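Local coordinates for hydrazine synthase subunit alpha (Candidatus Kuenenia stuttgartiensis, PDB 5C2V), which catalyses, as part of the hydrazine synthase complex, the condensation of hydroxylamine with ammonia to hydrazine, using heme c as cofactor, at residues Ala267-Ile272 with Trp545-Pro550; Tyr185-Leu190 with Ile239-Val244; Phe416-Val421 with His426-Trp431; Gln199-His204 with Pro394-Thr399. All blocks are in the same frame, centred on the assembly; numbering follows the deposited sequence.

Contact 1: Ala267-Ile272 with Trp545-Pro550; sequences AYPRPI and WAYLRP. With HEC (heme c), chain B.
P269 and Y547 meet from opposite directions, the proline ring leaning against the phenol end of the tyrosine. The closest pair is P269 CB with Y547 OH at 3.4 Å, and P269 CG lies 3.6 Å from Y547 CZ; the approach to the aromatic ring is oblique. The first torsion of Y547 places CG between its backbone N and carbonyl carbon (chi1 48°), a turn that sends the ring out to the proline although CB itself does not point that way. The hydroxyl gives the proline only van der Waals contact and forms its hydrogen bond with D262 OD2, a bond that helps hold the phenol end beside the prolyl carbons. A looser second contact joins R549 CG to the backbone N of A267 at 4.3 Å. The R549 chain curls back on itself, and the guanidinium end leads away. There it is held between charges, in salt bridges to D524 and D219 and a hydrogen bond to the carbonyl O of D265. Two residues on from P269, P271 reaches the heme c whose iron is bound by Y564: its CG lies 3.2 Å from O1A of one propionate. The contact thus joins strand 270-273, outermost in a four-stranded antiparallel sheet that is probably a propeller blade, to the middle domain. P269 and P271 pack on the adjacent strand 256-262; the backbone of 545-550 bonds to Y527 and D524, and L548 touches R554 of strand 553-556.

Contact 2: Tyr185-Leu190 with Ile239-Val244; sequences YNLYRL and ILFSSV
L187 meets F241 through one methyl group, CD1, which sits over the centre of the phenyl face. Along 185-190, Y185 starts the run by turning its hydroxyl to H51 ND1, and N186 donates through ND2 to the carbonyl O of N224. L187 comes next and carries the contact. With CG anti to the carbonyl carbon (chi1 -69°) and CD1 extended beyond it, the methyl lies over the ring, 3.7 Å from the F241 centroid and only 12° off the ring normal: a CH-pi contact over the face. The same methyl reaches I239 CG2 at 4.3 Å, so it is shared by two residues that both point toward it from strand 239-245. Y188 meets the ring of F168, while R189 forms a salt bridge with D219 and a cation-pi contact with W264, binding strand 186-191 to other neighbours. All three touching residues are buried, and this is plain apolar packing between sheets. Strand 186-191 lies between 154-171 and 216-220 in one antiparallel sheet; strand 239-245 lies between 228-233 and 256-262 in the next, an arrangement consistent with two consecutive blades of the beta-propeller packed face against face.

Contact 3: Phe416-Val421 with His426-Trp431; sequences FDQVKV and HSWGTW
The backbones draw close just where one strand has ended and the next is about to begin, with Q418 facing S427 and V419 facing H426 at CA-CA separations of 5.8 and 5.9 Å, across a loop that leaves four residues between the segments. The main side-chain meeting is that of Q418 with W428. With CG anti to its carbonyl carbon and the chain extended beyond it, the glutamine lays its amide across the indole: NE2 stands 3.0 Å above the ring plane, offset toward the rim on the pyrrole side, and the amide and ring planes are 45° apart. W428 meets it with CG held between its own backbone N and carbonyl carbon (chi1 58°). Q418 OE1 lies against the W428 backbone, 3.5 Å from its N, and beside S427 CB. V419 CG2 packs on the peptide between H426 and S427, 3.8 Å from S427 N. H426 ND1 donates to S427 O at 2.9 Å with an angle of 178°, in the imidazole plane and on a carbonyl lone pair. S427 OG pairs with S523 OG, and the indole also meets F592 edge-to-face. The contact joins the end of the three-stranded antiparallel sheet 401-417 to the start of strand 428-433, which runs between 517-522 and 553-556 and carries W431 of the heme c pocket. Chemically, NE2 of Q418 and NE1 of W428 are both donors, which rules out a hydrogen bond between them: the tilted amide rests over the indole by van der Waals packing.

Contact 4: Gln199-His204 with Pro394-Thr399; sequences QRITGH and PRWINT
I201 reaches W396 with both arms of its side chain and T399 with CG2, and the route can be traced from CB outward. CB points toward 394-399 and divides into two arms. The methyl arm, CG2, is anti to the backbone N and makes the closest contact, 3.6 Å to W396 CZ3, and the same methyl is 4.2 Å from T399 CG2. CG1 lies anti to the carbonyl carbon and carries the chain, fully extended (chi2 179°), to its tip CD1, which comes within 4.0 Å of the same W396 CZ3. Both arms therefore gather round one corner of the indole, met obliquely, while the two side chains run alongside one another in opposite senses. T202 adds a methyl contact, CG2 to T399 CG2 at 4.1 Å. Its hydroxyl serves the local backbone instead: OG1 accepts from H204 N at 3.2 Å in an ST turn, and also has a hydrogen bond with the carbonyl O of I198. T399 OG1 likewise turns from the contact, to the carbonyl O of T401. The interface is thus wholly apolar, its hydroxyls bonded to backbone groups. Helix 196-201, which follows strand 186-191, is packed against strand 139-146 through Q199 and R200, and lies on the loop that joins strand 381-387 to 401-403. The gamma subunit borders both segments: R200 forms a salt bridge with E28 of that subunit, and W396 packs on P23 of the same neighbouring chain.

How the contacts relate
In this worked example, four contacts tie separate parts of one long chain together. Contacts 1 and 2 have centres 11 Å apart without touching, and share the sheet of strands 228-233 to 270-273; contact 2 closes before contact 1 opens. Contact 3 lies inside the loop closed by contact 1, about 17 Å away between centres, and the two touch where P550 and L548 pack against Q418 and T430. Contact 4 touches contact 2 through R189 and T399, centres 19 Å apart, and crosses both contacts 1 and 2 along the chain. Contact 1, adjoined by contact 3, joins the probable propeller to the middle domain; contact 2 packs neighbouring sheets, and contact 4 joins helix 196-201 to the loop before strand 401-403.

Contact 1: Ala267-Ile272 with Trp545-Pro550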
# COMPACT_ATOMS: atom_id res chain seq x y z
N ALA D 267 16.79 14.04 24.67
CA ALA D 267 16.00 15.25 24.81
C ALA D 267 15.15 15.56 23.58
O ALA D 267 14.05 16.10 23.70
CB ALA D 267 16.91 16.43 25.12
N TYR D 268 15.65 15.23 22.40
CA TYR D 268 15.00 15.65 21.16
C TYR D 268 15.05 14.59 20.05
O TYR D 268 15.76 14.75 19.06
CB TYR D 268 15.65 16.94 20.66
CG TYR D 268 14.89 17.70 19.60
CD1 TYR D 268 13.73 18.40 19.92
CD2 TYR D 268 15.34 17.73 18.29
CE1 TYR D 268 13.04 19.10 18.95
CE2 TYR D 268 14.65 18.43 17.31
CZ TYR D 268 13.50 19.11 17.65
OH TYR D 268 12.81 19.81 16.68
N PRO D 269 14.28 13.49 20.21
CA PRO D 269 14.20 12.50 19.13
C PRO D 269 13.42 13.01 17.92
O PRO D 269 12.35 13.59 18.08
CB PRO D 269 13.47 11.32 19.79
CG PRO D 269 12.71 11.93 20.91
CD PRO D 269 13.55 13.06 21.42
N ARG D 270 13.96 12.80 16.73
CA ARG D 270 13.29 13.20 15.50
C ARG D 270 13.57 12.21 14.38
O ARG D 270 14.66 11.62 14.33
CB ARG D 270 13.72 14.61 15.09
CG ARG D 270 15.20 14.74 14.76
CD ARG D 270 15.61 16.18 14.51
NE ARG D 270 16.98 16.27 14.01
CZ ARG D 270 17.30 16.31 12.72
NH1 ARG D 270 16.35 16.29 11.80
NH2 ARG D 270 18.58 16.40 12.36
N PRO D 271 12.60 12.01 13.47
CA PRO D 271 12.76 11.05 12.37
C PRO D 271 13.72 11.53 11.29
O PRO D 271 13.82 12.74 11.06
CB PRO D 271 11.34 10.92 11.82
CG PRO D 271 10.73 12.24 12.11
CD PRO D 271 11.28 12.65 13.45
N ILE D 272 14.39 10.60 10.63
CA ILE D 272 15.26 10.94 9.51
C ILE D 272 14.67 10.37 8.22
O ILE D 272 14.33 11.12 7.31
CB ILE D 272 16.69 10.42 9.71
CG1 ILE D 272 17.36 11.16 10.87
CG2 ILE D 272 17.51 10.62 8.44
CD1 ILE D 272 17.49 12.65 10.66
N TRP D 545 5.62 6.76 19.74
CA TRP D 545 5.88 6.85 21.17
C TRP D 545 6.82 8.00 21.49
O TRP D 545 7.99 8.01 21.10
CB TRP D 545 6.43 5.52 21.69
CG TRP D 545 5.43 4.42 21.56
CD1 TRP D 545 5.49 3.35 20.71
CD2 TRP D 545 4.20 4.29 22.28
NE1 TRP D 545 4.38 2.56 20.87
CE2 TRP D 545 3.57 3.11 21.82
CE3 TRP D 545 3.57 5.06 23.26
CZ2 TRP D 545 2.34 2.68 22.33
CZ3 TRP D 545 2.35 4.63 23.76
CH2 TRP D 545 1.75 3.45 23.29
N ALA D 546 6.28 8.97 22.22
CA ALA D 546 7.03 10.16 22.61
C ALA D 546 7.40 10.08 24.08
O ALA D 546 6.70 9.44 24.87
CB ALA D 546 6.21 11.42 22.33
N TYR D 547 8.52 10.68 24.44
CA TYR D 547 8.99 10.66 25.82
C TYR D 547 9.70 11.95 26.19
O TYR D 547 10.44 12.52 25.38
CB TYR D 547 9.91 9.46 26.04
CG TYR D 547 10.98 9.30 24.98
CD1 TYR D 547 10.73 8.58 23.82
CD2 TYR D 547 12.22 9.89 25.14
CE1 TYR D 547 11.70 8.44 22.85
CE2 TYR D 547 13.20 9.75 24.17
CZ TYR D 547 12.93 9.03 23.03
OH TYR D 547 13.90 8.89 22.06
N LEU D 548 9.46 12.41 27.41
CA LEU D 548 10.12 13.61 27.91
C LEU D 548 11.09 13.26 29.02
O LEU D 548 10.78 12.47 29.90
CB LEU D 548 9.08 14.62 28.42
CG LEU D 548 8.10 15.22 27.41
CD1 LEU D 548 7.02 16.02 28.13
CD2 LEU D 548 8.83 16.09 26.40
N ARG D 549 12.29 13.84 28.96
CA ARG D 549 13.21 13.74 30.08
C ARG D 549 12.72 14.67 31.19
O ARG D 549 11.94 15.59 30.91
CB ARG D 549 14.64 14.10 29.65
CG ARG D 549 15.24 13.17 28.60
CD ARG D 549 14.92 11.70 28.87
NE ARG D 549 15.30 11.28 30.22
CZ ARG D 549 16.50 10.81 30.55
NH1 ARG D 549 17.46 10.71 29.63
NH2 ARG D 549 16.75 10.45 31.80
N PRO D 550 13.13 14.42 32.44
CA PRO D 550 12.71 15.28 33.56
C PRO D 550 12.99 16.76 33.32
O PRO D 550 14.06 17.11 32.82
CB PRO D 550 13.56 14.75 34.72
CG PRO D 550 13.77 13.32 34.40
CD PRO D 550 13.90 13.25 32.90
FE HEC B . 3.56 14.03 15.94
CHA HEC B . 4.33 11.19 14.12
CHB HEC B . 6.71 13.98 17.30
CHC HEC B . 2.70 16.62 18.06
CHD HEC B . 0.35 13.96 14.76
NA HEC B . 5.21 12.82 15.74
C1A HEC B . 5.31 11.70 14.94
C2A HEC B . 6.63 11.14 15.12
C3A HEC B . 7.29 11.90 15.99
C4A HEC B . 6.41 12.98 16.40
CMA HEC B . 8.74 11.68 16.49
CAA HEC B . 7.16 9.87 14.41
CBA HEC B . 8.02 10.26 13.21
CGA HEC B . 7.17 10.89 12.13
O1A HEC B . 7.56 11.98 11.63
O2A HEC B . 6.12 10.31 11.78
NB HEC B . 4.49 15.03 17.51
C1B HEC B . 5.86 15.00 17.68
C2B HEC B . 6.25 16.24 18.33
C3B HEC B . 5.16 16.96 18.54
C4B HEC B . 4.02 16.22 18.04
CMB HEC B . 7.69 16.64 18.71
CAB HEC B . 5.13 18.36 19.21
CBB HEC B . 4.39 18.28 20.57
NC HEC B . 1.85 15.13 16.30
C1C HEC B . 1.69 16.08 17.29
C2C HEC B . 0.30 16.48 17.30
C3C HEC B . -0.37 15.67 16.47
C4C HEC B . 0.61 14.85 15.77
CMC HEC B . -0.35 17.42 18.34
CAC HEC B . -1.89 15.71 16.21
CBC HEC B . -2.52 14.39 16.71
ND HEC B . 2.50 12.77 14.65
C1D HEC B . 1.17 12.96 14.29
C2D HEC B . 0.78 11.94 13.34
C3D HEC B . 2.03 11.08 13.14
C4D HEC B . 3.04 11.66 13.99
CMD HEC B . -0.60 11.78 12.67
CAD HEC B . 2.19 9.85 12.23
CBD HEC B . 1.30 8.73 12.77
CGD HEC B . 1.42 7.52 11.88
O1D HEC B . 0.61 6.58 12.06
O2D HEC B . 2.31 7.51 10.99

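Contact 2: Tyr185-Leu190 with Ile239-Val244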
# COMPACT_ATOMS: atom_id res chain seq x y z
N TYR D 185 13.91 -3.46 23.50
CA TYR D 185 15.14 -2.69 23.61
C TYR D 185 14.94 -1.18 23.71
O TYR D 185 13.93 -0.65 23.24
CB TYR D 185 16.07 -3.02 22.44
CG TYR D 185 16.77 -4.34 22.62
CD1 TYR D 185 16.18 -5.53 22.21
CD2 TYR D 185 18.02 -4.41 23.22
CE1 TYR D 185 16.82 -6.74 22.37
CE2 TYR D 185 18.67 -5.62 23.39
CZ TYR D 185 18.06 -6.78 22.97
OH TYR D 185 18.70 -7.99 23.14
N ASN D 186 15.90 -0.52 24.32
CA ASN D 186 15.95 0.94 24.36
C ASN D 186 17.40 1.41 24.43
O ASN D 186 18.32 0.59 24.47
CB ASN D 186 15.16 1.47 25.55
CG ASN D 186 13.69 1.67 25.22
OD1 ASN D 186 13.35 2.24 24.19
ND2 ASN D 186 12.81 1.21 26.11
N LEU D 187 17.61 2.72 24.43
CA LEU D 187 18.96 3.26 24.47
C LEU D 187 19.33 3.74 25.87
O LEU D 187 18.53 4.36 26.57
CB LEU D 187 19.11 4.41 23.47
CG LEU D 187 19.07 4.02 21.98
CD1 LEU D 187 19.41 5.22 21.11
CD2 LEU D 187 20.01 2.86 21.70
N TYR D 188 20.56 3.44 26.26
CA TYR D 188 21.10 3.85 27.55
C TYR D 188 22.39 4.64 27.38
O TYR D 188 23.24 4.30 26.55
CB TYR D 188 21.38 2.63 28.44
CG TYR D 188 20.16 1.95 29.02
CD1 TYR D 188 19.48 0.97 28.31
CD2 TYR D 188 19.70 2.28 30.29
CE1 TYR D 188 18.37 0.34 28.84
CE2 TYR D 188 18.59 1.66 30.83
CZ TYR D 188 17.93 0.69 30.10
OH TYR D 188 16.83 0.06 30.64
N ARG D 189 22.53 5.70 28.17
CA ARG D 189 23.80 6.40 28.28
C ARG D 189 24.51 5.93 29.55
O ARG D 189 23.87 5.69 30.58
CB ARG D 189 23.61 7.92 28.29
CG ARG D 189 22.88 8.48 29.49
CD ARG D 189 22.91 10.00 29.47
NE ARG D 189 22.10 10.59 30.54
CZ ARG D 189 21.99 11.90 30.75
NH1 ARG D 189 22.62 12.76 29.97
NH2 ARG D 189 21.23 12.35 31.75
N LEU D 190 25.83 5.79 29.46
CA LEU D 190 26.60 5.18 30.54
C LEU D 190 27.81 6.02 30.92
O LEU D 190 28.69 6.28 30.09
CB LEU D 190 27.04 3.77 30.14
CG LEU D 190 27.90 2.93 31.08
CD1 LEU D 190 27.54 1.46 30.95
CD2 LEU D 190 29.38 3.12 30.80
N ILE D 239 22.95 11.15 18.24
CA ILE D 239 22.92 9.69 18.15
C ILE D 239 21.98 9.20 17.05
O ILE D 239 20.77 9.43 17.11
CB ILE D 239 22.50 9.06 19.49
CG1 ILE D 239 23.35 9.60 20.63
CG2 ILE D 239 22.59 7.54 19.41
CD1 ILE D 239 24.83 9.31 20.49
N LEU D 240 22.55 8.53 16.06
CA LEU D 240 21.79 7.96 14.95
C LEU D 240 21.46 6.50 15.21
O LEU D 240 22.34 5.71 15.54
CB LEU D 240 22.58 8.09 13.64
CG LEU D 240 21.97 7.48 12.38
CD1 LEU D 240 20.93 8.41 11.77
CD2 LEU D 240 23.06 7.15 11.36
N PHE D 241 20.18 6.13 15.07
CA PHE D 241 19.78 4.76 15.35
C PHE D 241 18.49 4.34 14.64
O PHE D 241 17.87 5.13 13.93
CB PHE D 241 19.62 4.56 16.86
CG PHE D 241 18.55 5.41 17.48
CD1 PHE D 241 18.80 6.73 17.80
CD2 PHE D 241 17.30 4.88 17.77
CE1 PHE D 241 17.82 7.52 18.38
CE2 PHE D 241 16.32 5.66 18.35
CZ PHE D 241 16.57 6.98 18.65
N SER D 242 18.11 3.08 14.85
CA SER D 242 16.90 2.52 14.27
C SER D 242 15.80 2.42 15.32
O SER D 242 16.05 2.03 16.46
CB SER D 242 17.18 1.15 13.66
OG SER D 242 18.19 1.22 12.67
N SER D 243 14.58 2.76 14.92
CA SER D 243 13.45 2.74 15.83
C SER D 243 12.28 1.97 15.23
O SER D 243 11.91 2.17 14.08
CB SER D 243 13.01 4.16 16.17
OG SER D 243 11.97 4.16 17.14
N VAL D 244 11.70 1.07 16.02
CA VAL D 244 10.54 0.32 15.56
C VAL D 244 9.28 1.05 15.98
O VAL D 244 8.95 1.10 17.16
CB VAL D 244 10.53 -1.11 16.13
CG1 VAL D 244 9.27 -1.84 15.70
CG2 VAL D 244 11.77 -1.87 15.68

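Contact 3: Phe416-Val421 with His426-Trp431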
# COMPACT_ATOMS: atom_id res chain seq x y z
N PHE D 416 18.69 19.16 40.20
CA PHE D 416 17.69 18.99 41.25
C PHE D 416 16.89 17.71 41.08
O PHE D 416 16.57 17.30 39.96
CB PHE D 416 16.75 20.20 41.30
CG PHE D 416 16.01 20.45 40.01
CD1 PHE D 416 16.57 21.23 39.01
CD2 PHE D 416 14.75 19.92 39.80
CE1 PHE D 416 15.90 21.47 37.83
CE2 PHE D 416 14.07 20.15 38.62
CZ PHE D 416 14.64 20.93 37.63
N ASP D 417 16.58 17.07 42.20
CA ASP D 417 15.76 15.86 42.21
C ASP D 417 14.31 16.22 42.47
O ASP D 417 13.97 16.73 43.54
CB ASP D 417 16.27 14.87 43.27
CG ASP D 417 15.57 13.53 43.20
OD1 ASP D 417 14.41 13.43 43.65
OD2 ASP D 417 16.19 12.56 42.71
N GLN D 418 13.45 15.95 41.50
CA GLN D 418 12.05 16.35 41.59
C GLN D 418 11.26 15.51 42.59
O GLN D 418 10.28 15.98 43.16
CB GLN D 418 11.38 16.25 40.21
CG GLN D 418 12.07 17.06 39.13
CD GLN D 418 11.35 17.01 37.80
OE1 GLN D 418 11.71 16.24 36.91
NE2 GLN D 418 10.32 17.83 37.65
N VAL D 419 11.71 14.28 42.82
CA VAL D 419 10.97 13.35 43.67
C VAL D 419 11.45 13.34 45.11
O VAL D 419 10.72 13.73 46.02
CB VAL D 419 11.05 11.91 43.11
CG1 VAL D 419 10.26 10.96 43.99
CG2 VAL D 419 10.53 11.87 41.68
N LYS D 420 12.69 12.89 45.32
CA LYS D 420 13.23 12.72 46.67
C LYS D 420 13.35 14.04 47.42
O LYS D 420 13.14 14.09 48.63
CB LYS D 420 14.60 12.03 46.60
CG LYS D 420 14.59 10.72 45.83
CD LYS D 420 15.97 10.06 45.86
CE LYS D 420 16.00 8.82 44.99
NZ LYS D 420 15.77 9.15 43.55
N VAL D 421 13.69 15.10 46.70
CA VAL D 421 13.90 16.41 47.32
C VAL D 421 12.63 17.27 47.30
O VAL D 421 12.07 17.59 48.35
CB VAL D 421 15.03 17.18 46.64
CG1 VAL D 421 15.22 18.54 47.29
CG2 VAL D 421 16.33 16.38 46.68
N HIS D 426 6.24 11.90 40.93
CA HIS D 426 6.96 11.40 39.77
C HIS D 426 7.65 12.56 39.05
O HIS D 426 7.21 13.71 39.15
CB HIS D 426 6.01 10.67 38.81
CG HIS D 426 6.70 9.74 37.86
ND1 HIS D 426 7.38 10.18 36.75
CD2 HIS D 426 6.80 8.39 37.85
CE1 HIS D 426 7.88 9.15 36.09
NE2 HIS D 426 7.53 8.05 36.74
N SER D 427 8.73 12.26 38.33
CA SER D 427 9.39 13.27 37.51
C SER D 427 8.45 13.75 36.43
O SER D 427 7.64 12.98 35.91
CB SER D 427 10.68 12.70 36.90
OG SER D 427 10.41 11.54 36.14
N TRP D 428 8.53 15.03 36.08
CA TRP D 428 7.61 15.59 35.09
C TRP D 428 8.28 16.58 34.13
O TRP D 428 9.39 17.05 34.37
CB TRP D 428 6.42 16.26 35.80
CG TRP D 428 6.79 17.34 36.76
CD1 TRP D 428 7.25 17.19 38.03
CD2 TRP D 428 6.69 18.76 36.54
NE1 TRP D 428 7.46 18.42 38.61
CE2 TRP D 428 7.12 19.39 37.71
CE3 TRP D 428 6.28 19.54 35.45
CZ2 TRP D 428 7.16 20.78 37.84
CZ3 TRP D 428 6.32 20.91 35.58
CH2 TRP D 428 6.76 21.52 36.76
N GLY D 429 7.57 16.89 33.05
CA GLY D 429 8.08 17.75 32.00
C GLY D 429 6.93 18.38 31.23
O GLY D 429 5.78 18.26 31.65
N THR D 430 7.23 19.07 30.13
CA THR D 430 6.18 19.78 29.40
C THR D 430 6.22 19.57 27.88
O THR D 430 7.23 19.15 27.31
CB THR D 430 6.25 21.30 29.66
OG1 THR D 430 7.56 21.79 29.33
CG2 THR D 430 5.95 21.62 31.11
N TRP D 431 5.10 19.85 27.22
CA TRP D 431 5.12 19.92 25.76
C TRP D 431 4.08 20.90 25.23
O TRP D 431 3.05 21.14 25.86
CB TRP D 431 4.91 18.53 25.14
CG TRP D 431 3.55 17.93 25.33
CD1 TRP D 431 3.17 17.05 26.30
CD2 TRP D 431 2.40 18.15 24.51
NE1 TRP D 431 1.84 16.72 26.14
CE2 TRP D 431 1.35 17.38 25.05
CE3 TRP D 431 2.15 18.92 23.37
CZ2 TRP D 431 0.07 17.36 24.49
CZ3 TRP D 431 0.88 18.90 22.82
CH2 TRP D 431 -0.14 18.13 23.38

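Contact 4: Gln199-His204 with Pro394-Thr399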
# COMPACT_ATOMS: atom_id res chain seq x y z
N GLN D 199 28.84 14.45 36.67
CA GLN D 199 29.06 15.42 37.73
C GLN D 199 29.96 16.55 37.24
O GLN D 199 29.86 17.68 37.72
CB GLN D 199 29.68 14.74 38.96
CG GLN D 199 29.66 15.61 40.21
CD GLN D 199 30.17 14.88 41.44
OE1 GLN D 199 30.76 13.80 41.34
NE2 GLN D 199 29.95 15.46 42.60
N ARG D 200 30.83 16.23 36.29
CA ARG D 200 31.69 17.24 35.70
C ARG D 200 30.86 18.16 34.83
O ARG D 200 30.98 19.39 34.91
CB ARG D 200 32.81 16.58 34.88
CG ARG D 200 33.40 17.46 33.79
CD ARG D 200 34.76 16.95 33.33
NE ARG D 200 35.21 17.58 32.09
CZ ARG D 200 35.71 18.81 32.01
NH1 ARG D 200 35.84 19.55 33.10
NH2 ARG D 200 36.09 19.29 30.83
N ILE D 201 30.01 17.58 33.99
CA ILE D 201 29.16 18.36 33.10
C ILE D 201 28.01 19.08 33.83
O ILE D 201 27.88 20.30 33.74
CB ILE D 201 28.56 17.47 31.99
CG1 ILE D 201 29.68 16.76 31.22
CG2 ILE D 201 27.70 18.30 31.05
CD1 ILE D 201 29.18 15.84 30.12
N THR D 202 27.18 18.31 34.53
CA THR D 202 26.00 18.86 35.21
C THR D 202 26.28 19.47 36.59
O THR D 202 25.70 20.49 36.95
CB THR D 202 24.90 17.80 35.37
OG1 THR D 202 25.39 16.72 36.18
CG2 THR D 202 24.48 17.25 34.01
N GLY D 203 27.17 18.84 37.35
CA GLY D 203 27.39 19.23 38.73
C GLY D 203 26.80 18.24 39.72
O GLY D 203 26.76 18.50 40.92
N HIS D 204 26.32 17.11 39.21
CA HIS D 204 25.79 16.04 40.04
C HIS D 204 26.02 14.70 39.35
O HIS D 204 26.00 14.62 38.13
CB HIS D 204 24.30 16.25 40.31
CG HIS D 204 23.74 15.38 41.39
ND1 HIS D 204 23.59 14.01 41.24
CD2 HIS D 204 23.29 15.67 42.64
CE1 HIS D 204 23.07 13.51 42.35
NE2 HIS D 204 22.89 14.49 43.21
N PRO D 394 33.04 13.86 17.63
CA PRO D 394 31.88 14.72 17.36
C PRO D 394 31.61 15.68 18.52
O PRO D 394 32.06 15.43 19.64
CB PRO D 394 30.73 13.72 17.20
CG PRO D 394 31.38 12.39 16.99
CD PRO D 394 32.65 12.45 17.77
N ARG D 395 30.88 16.75 18.24
CA ARG D 395 30.53 17.73 19.26
C ARG D 395 29.67 17.11 20.35
O ARG D 395 28.85 16.23 20.08
CB ARG D 395 29.79 18.91 18.61
CG ARG D 395 30.48 19.43 17.37
CD ARG D 395 29.54 20.21 16.47
NE ARG D 395 30.17 20.57 15.21
CZ ARG D 395 29.95 21.70 14.55
NH1 ARG D 395 29.10 22.59 15.03
NH2 ARG D 395 30.58 21.94 13.41
N TRP D 396 29.87 17.54 21.59
CA TRP D 396 29.03 17.07 22.68
C TRP D 396 28.03 18.15 23.09
O TRP D 396 28.41 19.28 23.39
CB TRP D 396 29.87 16.61 23.88
CG TRP D 396 30.62 17.70 24.60
CD1 TRP D 396 31.82 18.23 24.26
CD2 TRP D 396 30.21 18.36 25.81
NE1 TRP D 396 32.19 19.19 25.17
CE2 TRP D 396 31.22 19.29 26.13
CE3 TRP D 396 29.10 18.26 26.64
CZ2 TRP D 396 31.14 20.12 27.25
CZ3 TRP D 396 29.02 19.08 27.75
CH2 TRP D 396 30.04 19.99 28.05
N ILE D 397 26.76 17.79 23.07
CA ILE D 397 25.67 18.73 23.32
C ILE D 397 25.36 18.83 24.81
O ILE D 397 25.41 17.84 25.54
CB ILE D 397 24.40 18.32 22.55
CG1 ILE D 397 24.74 17.98 21.10
CG2 ILE D 397 23.35 19.42 22.60
CD1 ILE D 397 25.38 19.12 20.33
N ASN D 398 25.04 20.04 25.26
CA ASN D 398 24.71 20.29 26.66
C ASN D 398 23.43 19.57 27.10
O ASN D 398 22.39 19.68 26.45
CB ASN D 398 24.56 21.79 26.91
CG ASN D 398 25.86 22.54 26.72
OD1 ASN D 398 26.66 22.67 27.65
ND2 ASN D 398 26.08 23.05 25.51
N THR D 399 23.52 18.84 28.21
CA THR D 399 22.37 18.13 28.75
C THR D 399 21.77 18.86 29.94
O THR D 399 22.48 19.30 30.85
CB THR D 399 22.74 16.70 29.18
OG1 THR D 399 21.68 16.15 29.97
CG2 THR D 399 24.02 16.69 30.00